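Local coordinates for protein 4-amino-4-deoxychorismate lyase (Legionella pneumophila, PDB 3LUL) that belongs to the class IV aminotransferase-like family of pyridoxal-phosphate proteins and carries its cofactor covalently on a lysine, at residues V122-I127 with V233-S238; F165-T168 with V172-T175; C177-L182 with D195-G200. One frame throughout, in Å; residues are numbered along the deposited sequence. Where two conformers were deposited one is given.

All three contacts involve one mixed, curled beta-sheet; interaction 3 joins its strand 179-184 to a loop. Their centres are about 8 to 11 Å apart. Interactions 2 and 3 are the nearest two. Interaction 1 closes a long loop of chain from strand 122-131 to strand 232-237. The other two are nested inside that loop and follow each other in series. Strand 122-131 of interaction 1 runs beside strand 162-167 of interaction 2. Strand 232-237 pairs with strand 179-184. E174 OE1 to L198 N, at 2.9 Å, ties interaction 2 to interaction 3. S238, at the end of segment 233-238, hydrogen-bonds the phosphate of the lysine-bound cofactor at position 141, and E174 makes a weak hydrogen bond to its N1.

Interaction 1 of 3, residues V122-I127 with V233-S238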
ATOM      1  N   VAL B 122       2.389  25.339   6.914  1.00 14.49           N
ATOM      2  CA  VAL B 122       1.562  24.398   6.156  0.70 12.90           C
ATOM      3  C   VAL B 122       0.093  24.474   6.545  1.00 12.07           C
ATOM      4  O   VAL B 122      -0.239  24.701   7.695  1.00 10.01           O
ATOM      5  CB  VAL B 122       2.043  22.939   6.310  0.70 14.91           C
ATOM      6  CG1 VAL B 122       3.404  22.793   5.692  0.70 22.52           C
ATOM      7  CG2 VAL B 122       2.086  22.527   7.744  0.70 14.95           C
ATOM      8  N   ARG B 123      -0.770  24.267   5.547  1.00 11.20           N
ATOM      9  CA  ARG B 123      -2.208  24.151   5.749  0.50 11.85           C
ATOM     10  C   ARG B 123      -2.620  22.675   5.656  1.00 12.09           C
ATOM     11  O   ARG B 123      -2.296  21.984   4.677  1.00 11.93           O
ATOM     12  CB  ARG B 123      -2.963  24.987   4.711  0.50 12.08           C
ATOM     13  CG  ARG B 123      -2.805  26.501   4.859  0.50 16.86           C
ATOM     14  CD  ARG B 123      -3.894  27.221   4.078  0.50 15.80           C
ATOM     15  NE  ARG B 123      -3.872  28.676   4.211  0.50 22.52           N
ATOM     16  CZ  ARG B 123      -4.502  29.348   5.171  0.50 18.29           C
ATOM     17  NH1 ARG B 123      -5.167  28.695   6.115  0.50 14.52           N
ATOM     18  NH2 ARG B 123      -4.447  30.674   5.203  0.50 21.72           N
ATOM     19  N   LEU B 124      -3.334  22.196   6.680  1.00  9.39           N
ATOM     20  CA  LEU B 124      -3.782  20.797   6.787  1.00 10.24           C
ATOM     21  C   LEU B 124      -5.290  20.668   6.673  1.00  9.04           C
ATOM     22  O   LEU B 124      -6.015  21.590   7.059  1.00  7.29           O
ATOM     23  CB  LEU B 124      -3.376  20.212   8.131  1.00  9.18           C
ATOM     24  CG  LEU B 124      -1.887  20.199   8.440  1.00  8.94           C
ATOM     25  CD1 LEU B 124      -1.615  19.586   9.818  1.00  9.34           C
ATOM     26  CD2 LEU B 124      -1.118  19.419   7.368  1.00 10.71           C
ATOM     27  N   ILE B 125      -5.737  19.526   6.146  1.00  8.92           N
ATOM     28  CA  ILE B 125      -7.127  19.107   6.223  1.00  9.37           C
ATOM     29  C   ILE B 125      -7.190  17.739   6.862  1.00  9.96           C
ATOM     30  O   ILE B 125      -6.253  16.946   6.744  1.00 11.54           O
ATOM     31  CB  ILE B 125      -7.888  19.121   4.849  1.00 11.60           C
ATOM     32  CG1 ILE B 125      -7.153  18.347   3.759  1.00 16.80           C
ATOM     33  CG2 ILE B 125      -8.220  20.597   4.398  1.00 11.33           C
ATOM     34  CD1 ILE B 125      -7.937  17.239   3.107  1.00 23.15           C
ATOM     35  N   SER B 126      -8.278  17.464   7.570  1.00  9.88           N
ATOM     36  CA  SER B 126      -8.457  16.168   8.217  1.00 11.45           C
ATOM     37  C   SER B 126      -9.047  15.209   7.196  1.00 11.49           C
ATOM     38  O   SER B 126     -10.001  15.551   6.521  1.00 12.95           O
ATOM     39  CB  SER B 126      -9.463  16.292   9.372  1.00 14.12           C
ATOM     40  OG  SER B 126      -8.980  17.092  10.421  1.00 18.65           O
ATOM     41  N   ILE B 127      -8.542  13.990   7.141  1.00  8.89           N
ATOM     42  CA  ILE B 127      -9.073  12.969   6.256  1.00  7.80           C
ATOM     43  C   ILE B 127     -10.261  12.255   6.931  1.00  9.18           C
ATOM     44  O   ILE B 127     -10.238  11.996   8.137  1.00 10.92           O
ATOM     45  CB  ILE B 127      -7.921  12.003   5.901  1.00  8.68           C
ATOM     46  CG1 ILE B 127      -6.920  12.716   4.948  1.00 12.28           C
ATOM     47  CG2 ILE B 127      -8.418  10.697   5.332  1.00  6.78           C
ATOM     48  CD1 ILE B 127      -7.386  12.976   3.528  1.00  9.88           C
ATOM     49  N   VAL B 233       0.980  24.229  16.563  1.00  8.74           N
ATOM     50  CA  VAL B 233       1.000  22.896  16.025  1.00  8.27           C
ATOM     51  C   VAL B 233       2.115  22.880  15.022  1.00  9.58           C
ATOM     52  O   VAL B 233       2.287  23.834  14.226  1.00 10.34           O
ATOM     53  CB  VAL B 233      -0.301  22.516  15.289  1.00 10.68           C
ATOM     54  CG1 VAL B 233      -0.212  21.117  14.726  1.00  5.81           C
ATOM     55  CG2 VAL B 233      -1.543  22.641  16.244  1.00 11.58           C
ATOM     56  N   PHE B 234       2.856  21.783  15.001  1.00 11.83           N
ATOM     57  CA  PHE B 234       3.980  21.649  14.011  1.00  7.19           C
ATOM     58  C   PHE B 234       4.266  20.190  13.663  1.00  7.95           C
ATOM     59  O   PHE B 234       3.833  19.264  14.345  1.00  9.27           O
ATOM     60  CB  PHE B 234       5.255  22.384  14.488  1.00  7.89           C
ATOM     61  CG  PHE B 234       5.959  21.745  15.665  1.00  8.96           C
ATOM     62  CD1 PHE B 234       6.858  20.701  15.478  1.00  7.46           C
ATOM     63  CD2 PHE B 234       5.704  22.179  16.965  1.00  8.93           C
ATOM     64  CE1 PHE B 234       7.525  20.140  16.562  1.00  9.73           C
ATOM     65  CE2 PHE B 234       6.361  21.613  18.068  1.00 12.70           C
ATOM     66  CZ  PHE B 234       7.260  20.600  17.873  1.00 10.81           C
ATOM     67  N   LEU B 235       4.971  19.991  12.562  1.00  8.60           N
ATOM     68  CA  LEU B 235       5.249  18.644  12.044  1.00  8.68           C
ATOM     69  C   LEU B 235       6.741  18.373  11.990  1.00 11.23           C
ATOM     70  O   LEU B 235       7.524  19.304  11.927  1.00  9.54           O
ATOM     71  CB  LEU B 235       4.713  18.529  10.640  1.00  9.01           C
ATOM     72  CG  LEU B 235       3.256  18.954  10.432  1.00 10.62           C
ATOM     73  CD1 LEU B 235       2.908  18.936   8.928  1.00 12.25           C
ATOM     74  CD2 LEU B 235       2.321  18.061  11.222  1.00  9.28           C
ATOM     75  N   THR B 236       7.121  17.100  11.969  1.00  8.88           N
ATOM     76  CA  THR B 236       8.523  16.740  11.957  1.00 10.06           C
ATOM     77  C   THR B 236       8.769  15.622  10.945  1.00  8.67           C
ATOM     78  O   THR B 236       7.982  14.679  10.836  1.00  8.71           O
ATOM     79  CB  THR B 236       9.029  16.263  13.371  1.00  9.20           C
ATOM     80  OG1 THR B 236       8.355  15.055  13.761  1.00 10.32           O
ATOM     81  CG2 THR B 236       8.795  17.328  14.481  1.00  6.68           C
ATOM     82  N   ASN B 237       9.872  15.742  10.221  1.00  8.58           N
ATOM     83  CA  ASN B 237      10.436  14.650   9.447  1.00  9.61           C
ATOM     84  C   ASN B 237      11.906  14.927   9.118  1.00  9.54           C
ATOM     85  O   ASN B 237      12.414  16.011   9.411  1.00  9.16           O
ATOM     86  CB  ASN B 237       9.603  14.311   8.204  1.00  9.90           C
ATOM     87  CG  ASN B 237       9.597  15.403   7.143  1.00 13.41           C
ATOM     88  OD1 ASN B 237      10.494  16.237   7.074  1.00 15.26           O
ATOM     89  ND2 ASN B 237       8.581  15.373   6.278  1.00 14.60           N
ATOM     90  N   SER B 238      12.587  13.934   8.557  1.00  9.00           N
ATOM     91  CA  SER B 238      14.052  14.014   8.414  1.00  9.86           C
ATOM     92  C   SER B 238      14.432  15.031   7.381  1.00  9.85           C
ATOM     93  O   SER B 238      15.414  15.712   7.552  1.00 11.09           O
ATOM     94  CB  SER B 238      14.650  12.660   7.983  1.00 13.24           C
ATOM     95  OG  SER B 238      14.630  11.751   9.030  1.00 19.02           O
TER
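V122 and L235 meet by way of their first torsions. In V122 CG1 stands anti to the carbonyl carbon (chi1 -65°), which puts CG2 between the backbone N and that carbon. In L235 CG is likewise opposite the carbonyl carbon (chi1 -51°), and the extended second torsion carries CD1 forward. In the V122 conformer given, one of two deposited, V122 CG2 and L235 CD1 touch at 3.9 Å. The two side chains approach at a slant. L124 comes in beside V122 with its CD2 branch, which reaches L235 CD1 at 4.3 Å. One leucine methyl is therefore shared by two residues of strand 122-127. The contact is wholly apolar and small, with 116 Å² buried in all. The backbones stay well apart, with CA of V122 and CA of F234 8.7 Å from each other. The strands are not paired here, and side chains bridge the gap between them. All three touching residues are buried. Strand 122-131 lies between strands 241-248 and 162-167; V122 shares backbone hydrogen bonds with R244 and L246, and L124 with S247. Strand 232-237 lies between strands 179-184 and 241-248, with L235 also on L180. Helix 201-212 packs against F234 and T236.

Interaction 2 of 3, residues F165-T168 with V172-T175; sequences FFNT and VTET
F165 and T173 are joined through the backbone, as are F165 and E174. F165 N gives a nearly straight bond (170°) to E174 O at 3.0 Å, and T173 N returns one to F165 O at 2.9 Å. The second donor is tilted 21° from the carbonyl plane of F165. F166 and V172 form an antiparallel non-hydrogen-bonded pair of this hairpin. Apolar contact comes from that pair. The two side chains lie side by side and point the same way. In the V172 conformer given, one of two deposited, F166 CE2 meets V172 CG2 at 3.4 Å. The methyl comes to the ring obliquely. V172 CG2 stands anti to its carbonyl carbon (CG1 at chi1 -174°), beside the backbone N and next to the ring. T173 CG2 lies 4.1 Å from N167 CB. The F165 ring turns its edge to the other strand, with T175 C in the ring plane 3.9 Å from CE2. R131 makes a cation-pi contact with this ring. N167 OD1 accepts from the backbone N of E169 and H171 in the turn. The backbone bonds fix the strand register. The bond from L198 N would help hold the E174 carboxylate beside the cofactor ring nitrogen N1, to which its own hydrogen bond is weak.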
ATOM      1  N   PHE B 165      -4.312  12.304   9.302  1.00  7.76           N
ATOM      2  CA  PHE B 165      -5.071  11.089   9.588  1.00  8.31           C
ATOM      3  C   PHE B 165      -5.371  10.888  11.080  1.00  9.93           C
ATOM      4  O   PHE B 165      -4.575  11.248  11.969  1.00 11.10           O
ATOM      5  CB  PHE B 165      -4.332   9.856   9.084  1.00  9.04           C
ATOM      6  CG  PHE B 165      -3.987   9.923   7.633  1.00  7.36           C
ATOM      7  CD1 PHE B 165      -4.888   9.495   6.662  1.00  7.41           C
ATOM      8  CD2 PHE B 165      -2.771  10.412   7.226  1.00  9.07           C
ATOM      9  CE1 PHE B 165      -4.579   9.528   5.301  1.00 11.09           C
ATOM     10  CE2 PHE B 165      -2.440  10.464   5.849  1.00 13.11           C
ATOM     11  CZ  PHE B 165      -3.362  10.031   4.884  1.00 10.84           C
ATOM     12  N   PHE B 166      -6.521  10.268  11.295  1.00 10.56           N
ATOM     13  CA  PHE B 166      -7.023   9.836  12.570  1.00 10.78           C
ATOM     14  C   PHE B 166      -7.243   8.304  12.606  1.00 11.01           C
ATOM     15  O   PHE B 166      -7.456   7.649  11.554  1.00 10.91           O
ATOM     16  CB  PHE B 166      -8.314  10.563  12.864  1.00 10.73           C
ATOM     17  CG  PHE B 166      -8.134  12.061  13.087  1.00  8.87           C
ATOM     18  CD1 PHE B 166      -7.932  12.921  12.013  1.00 10.18           C
ATOM     19  CD2 PHE B 166      -8.155  12.595  14.372  1.00 11.02           C
ATOM     20  CE1 PHE B 166      -7.721  14.317  12.231  1.00 14.28           C
ATOM     21  CE2 PHE B 166      -7.961  13.974  14.575  1.00 12.97           C
ATOM     22  CZ  PHE B 166      -7.756  14.813  13.507  1.00 12.23           C
ATOM     23  N   ASN B 167      -7.135   7.736  13.805  1.00  8.01           N
ATOM     24  CA  ASN B 167      -7.401   6.317  13.991  1.00  7.68           C
ATOM     25  C   ASN B 167      -8.888   6.098  14.309  1.00 10.18           C
ATOM     26  O   ASN B 167      -9.658   7.070  14.421  1.00 11.12           O
ATOM     27  CB  ASN B 167      -6.437   5.620  14.992  1.00  9.36           C
ATOM     28  CG  ASN B 167      -6.590   6.078  16.427  1.00 10.97           C
ATOM     29  OD1 ASN B 167      -7.643   6.555  16.837  1.00 11.28           O
ATOM     30  ND2 ASN B 167      -5.528   5.877  17.219  1.00 10.92           N
ATOM     31  N   THR B 168      -9.289   4.830  14.408  1.00 10.68           N
ATOM     32  CA  THR B 168     -10.686   4.470  14.655  1.00  9.18           C
ATOM     33  C   THR B 168     -11.160   4.747  16.090  1.00 13.36           C
ATOM     34  O   THR B 168     -12.350   4.605  16.391  1.00 12.80           O
ATOM     35  CB  THR B 168     -10.968   2.984  14.235  1.00 11.30           C
ATOM     36  OG1 THR B 168     -10.104   2.124  14.978  1.00 11.38           O
ATOM     37  CG2 THR B 168     -10.737   2.777  12.720  1.00  8.21           C
ATOM     38  N   VAL B 172      -5.686  11.530  16.727  1.00 10.31           N
ATOM     39  CA  VAL B 172      -4.722  11.979  15.713  0.50 11.43           C
ATOM     40  C   VAL B 172      -3.553  11.001  15.594  1.00  9.13           C
ATOM     41  O   VAL B 172      -3.060  10.519  16.612  1.00 11.93           O
ATOM     42  CB  VAL B 172      -4.097  13.350  16.117  0.50 14.13           C
ATOM     43  CG1 VAL B 172      -3.202  13.894  14.987  0.50 19.54           C
ATOM     44  CG2 VAL B 172      -5.166  14.360  16.500  0.50 12.25           C
ATOM     45  N   THR B 173      -3.097  10.720  14.389  1.00  7.99           N
ATOM     46  CA  THR B 173      -1.879   9.927  14.186  1.00 10.55           C
ATOM     47  C   THR B 173      -0.771  10.827  13.593  1.00 10.95           C
ATOM     48  O   THR B 173       0.067  11.333  14.329  1.00 12.78           O
ATOM     49  CB  THR B 173      -2.128   8.634  13.384  1.00 10.54           C
ATOM     50  OG1 THR B 173      -2.623   8.912  12.045  1.00 11.00           O
ATOM     51  CG2 THR B 173      -3.122   7.796  14.147  1.00  9.76           C
ATOM     52  N   GLU B 174      -0.813  11.055  12.290  1.00 12.39           N
ATOM     53  CA  GLU B 174       0.273  11.730  11.572  1.00  9.87           C
ATOM     54  C   GLU B 174      -0.252  12.245  10.261  1.00  9.03           C
ATOM     55  O   GLU B 174      -1.408  11.987   9.918  1.00  9.79           O
ATOM     56  CB  GLU B 174       1.392  10.713  11.321  1.00 11.03           C
ATOM     57  CG  GLU B 174       0.932   9.564  10.474  1.00 14.00           C
ATOM     58  CD  GLU B 174       1.859   8.370  10.497  1.00 26.92           C
ATOM     59  OE1 GLU B 174       2.930   8.445  11.125  1.00 28.10           O
ATOM     60  OE2 GLU B 174       1.519   7.384   9.820  1.00 25.74           O
ATOM     61  N   THR B 175       0.584  12.970   9.512  1.00  7.89           N
ATOM     62  CA  THR B 175       0.233  13.355   8.158  1.00  9.02           C
ATOM     63  C   THR B 175       0.698  12.329   7.105  1.00 12.01           C
ATOM     64  O   THR B 175       1.046  11.192   7.436  1.00 10.38           O
ATOM     65  CB  THR B 175       0.784  14.784   7.798  1.00 11.89           C
ATOM     66  OG1 THR B 175       2.198  14.735   7.605  1.00  9.95           O
ATOM     67  CG2 THR B 175       0.381  15.822   8.887  1.00 11.76           C
TER

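Interaction 3 of 3, residues C177-L182 with D195-G200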
ATOM      1  N   CYS B 177       3.446  12.516   5.532  1.00 11.31           N
ATOM      2  CA  CYS B 177       4.910  12.466   5.521  1.00 13.07           C
ATOM      3  C   CYS B 177       5.600  12.933   6.796  1.00 11.87           C
ATOM      4  O   CYS B 177       6.820  13.079   6.809  1.00 12.13           O
ATOM      5  CB  CYS B 177       5.392  13.326   4.340  1.00 13.90           C
ATOM      6  SG  CYS B 177       5.072  15.083   4.579  1.00 22.34           S
ATOM      7  N   ALA B 178       4.854  13.118   7.880  1.00 11.08           N
ATOM      8  CA  ALA B 178       5.401  13.756   9.055  1.00 10.44           C
ATOM      9  C   ALA B 178       4.603  13.431  10.308  1.00 11.05           C
ATOM     10  O   ALA B 178       3.394  13.139  10.237  1.00 11.79           O
ATOM     11  CB  ALA B 178       5.495  15.282   8.823  1.00  8.56           C
ATOM     12  N   ASN B 179       5.309  13.422  11.443  1.00  8.92           N
ATOM     13  CA  ASN B 179       4.685  13.304  12.740  1.00  9.63           C
ATOM     14  C   ASN B 179       4.166  14.679  13.167  1.00  8.50           C
ATOM     15  O   ASN B 179       4.644  15.715  12.684  1.00 10.20           O
ATOM     16  CB  ASN B 179       5.680  12.759  13.775  1.00  7.96           C
ATOM     17  CG  ASN B 179       6.043  11.284  13.521  1.00  8.01           C
ATOM     18  OD1 ASN B 179       7.177  10.966  13.217  1.00 10.57           O
ATOM     19  ND2 ASN B 179       5.050  10.394  13.621  1.00  9.87           N
ATOM     20  N   LEU B 180       3.202  14.663  14.073  1.00  7.74           N
ATOM     21  CA  LEU B 180       2.580  15.883  14.602  1.00  8.22           C
ATOM     22  C   LEU B 180       2.857  16.103  16.063  1.00  7.88           C
ATOM     23  O   LEU B 180       2.794  15.185  16.878  1.00  6.50           O
ATOM     24  CB  LEU B 180       1.063  15.831  14.419  1.00  8.82           C
ATOM     25  CG  LEU B 180       0.304  17.109  14.826  1.00  9.66           C
ATOM     26  CD1 LEU B 180      -0.868  17.400  13.886  1.00 13.91           C
ATOM     27  CD2 LEU B 180      -0.225  16.989  16.221  1.00 12.34           C
ATOM     28  N   PHE B 181       3.104  17.371  16.402  1.00  7.72           N
ATOM     29  CA  PHE B 181       3.300  17.847  17.775  1.00 10.28           C
ATOM     30  C   PHE B 181       2.356  19.031  17.959  1.00 10.03           C
ATOM     31  O   PHE B 181       2.063  19.760  17.006  1.00 10.54           O
ATOM     32  CB  PHE B 181       4.750  18.316  17.990  1.00  9.70           C
ATOM     33  CG  PHE B 181       5.743  17.184  18.203  1.00  7.70           C
ATOM     34  CD1 PHE B 181       6.276  16.492  17.128  1.00  8.81           C
ATOM     35  CD2 PHE B 181       6.199  16.882  19.462  1.00 12.60           C
ATOM     36  CE1 PHE B 181       7.194  15.489  17.316  1.00  8.33           C
ATOM     37  CE2 PHE B 181       7.124  15.865  19.654  1.00  9.67           C
ATOM     38  CZ  PHE B 181       7.603  15.162  18.572  1.00 10.72           C
ATOM     39  N   LEU B 182       1.903  19.245  19.180  1.00 10.34           N
ATOM     40  CA  LEU B 182       1.294  20.522  19.524  1.00 10.69           C
ATOM     41  C   LEU B 182       1.851  21.063  20.809  1.00  8.06           C
ATOM     42  O   LEU B 182       2.495  20.353  21.593  1.00  9.42           O
ATOM     43  CB  LEU B 182      -0.216  20.391  19.554  1.00 15.29           C
ATOM     44  CG  LEU B 182      -0.806  19.376  20.501  1.00 13.50           C
ATOM     45  CD1 LEU B 182      -0.942  20.095  21.813  1.00 14.03           C
ATOM     46  CD2 LEU B 182      -2.181  18.786  20.065  1.00 10.11           C
ATOM     47  N   ASP B 195      -0.826   4.720  19.251  1.00 14.33           N
ATOM     48  CA  ASP B 195      -1.941   5.255  18.487  1.00 12.22           C
ATOM     49  C   ASP B 195      -1.909   4.838  17.004  1.00 11.79           C
ATOM     50  O   ASP B 195      -2.863   5.129  16.263  1.00 12.01           O
ATOM     51  CB  ASP B 195      -2.032   6.792  18.580  1.00 12.34           C
ATOM     52  CG  ASP B 195      -2.322   7.297  19.975  1.00 14.31           C
ATOM     53  OD1 ASP B 195      -3.068   6.607  20.715  1.00 14.47           O
ATOM     54  OD2 ASP B 195      -1.797   8.407  20.312  1.00 12.02           O
ATOM     55  N   GLY B 196      -0.823   4.181  16.570  1.00 14.61           N
ATOM     56  CA  GLY B 196      -0.691   3.647  15.234  1.00 17.11           C
ATOM     57  C   GLY B 196       0.011   4.590  14.268  1.00 17.30           C
ATOM     58  O   GLY B 196      -0.511   4.922  13.202  1.00 19.37           O
ATOM     59  N   ILE B 197       1.154   5.109  14.695  1.00 16.51           N
ATOM     60  CA  ILE B 197       1.924   6.072  13.918  1.00 14.04           C
ATOM     61  C   ILE B 197       3.228   5.458  13.462  1.00 12.99           C
ATOM     62  O   ILE B 197       3.653   4.413  13.979  1.00 14.71           O
ATOM     63  CB  ILE B 197       2.275   7.349  14.762  1.00 15.34           C
ATOM     64  CG1 ILE B 197       3.112   6.984  15.989  1.00 14.16           C
ATOM     65  CG2 ILE B 197       0.987   8.095  15.165  1.00 18.99           C
ATOM     66  CD1 ILE B 197       3.736   8.192  16.745  1.00 12.35           C
ATOM     67  N   LEU B 198       3.826   6.081  12.470  1.00 12.23           N
ATOM     68  CA  LEU B 198       5.203   5.795  12.083  1.00 13.47           C
ATOM     69  C   LEU B 198       6.079   6.407  13.173  1.00 13.39           C
ATOM     70  O   LEU B 198       5.969   7.604  13.431  1.00 12.63           O
ATOM     71  CB  LEU B 198       5.499   6.425  10.721  1.00 16.39           C
ATOM     72  CG  LEU B 198       6.624   5.862   9.863  1.00 20.63           C
ATOM     73  CD1 LEU B 198       7.947   6.248  10.409  1.00 17.11           C
ATOM     74  CD2 LEU B 198       6.525   4.313   9.747  1.00 16.66           C
ATOM     75  N   PRO B 199       6.950   5.596  13.817  1.00 14.57           N
ATOM     76  CA  PRO B 199       7.852   6.113  14.857  1.00 15.91           C
ATOM     77  C   PRO B 199       8.982   6.902  14.232  1.00 13.53           C
ATOM     78  O   PRO B 199      10.048   6.370  13.933  1.00 13.61           O
ATOM     79  CB  PRO B 199       8.375   4.847  15.523  1.00 18.64           C
ATOM     80  CG  PRO B 199       8.399   3.829  14.380  1.00 21.30           C
ATOM     81  CD  PRO B 199       7.241   4.176  13.489  1.00 13.73           C
ATOM     82  N   GLY B 200       8.732   8.180  13.970  1.00 11.01           N
ATOM     83  CA  GLY B 200       9.712   8.971  13.240  1.00  8.76           C
ATOM     84  C   GLY B 200      11.019   9.126  13.999  1.00  8.59           C
ATOM     85  O   GLY B 200      11.062   9.164  15.263  1.00 10.18           O
TER
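N179 ND2 donates to L198 O at 2.9 Å, a hydrogen bond from strand 179-182 to the loop 195-200. It is nearly straight, 165° at the hydrogen. The carbonyl oxygen lies close to the amide plane of N179, only 7° out of it. The C=O of L198 points almost directly at the donor. The side chain gets there with CG anti to its carbonyl carbon (chi1 -69°), beside the backbone N. The other end of the amide faces G200. N179 OD1 sits 3.2 Å from G200 CA and 3.3 Å from G200 N. The CD1 methyl of I197 packs against N179 ND2 at 4.0 Å, and the two side chains cross at about a right angle. The amide thus meets the loop along both its nitrogen and its oxygen. Around the contact, P199 O is bonded to R49 NH1, and N179 pairs by backbone with T236. R203 of helix 201-212 packs on both N179 and I197. All four touching residues, N179, I197, L198 and G200, are buried. P199 is the centre of an inverse gamma turn. The turn runs straight into G200, the N-cap of helix 201-212, in a pyridoxal-phosphate protein of the class IV aminotransferase fold. E174, beside this loop, reaches the cofactor through a weak hydrogen bond.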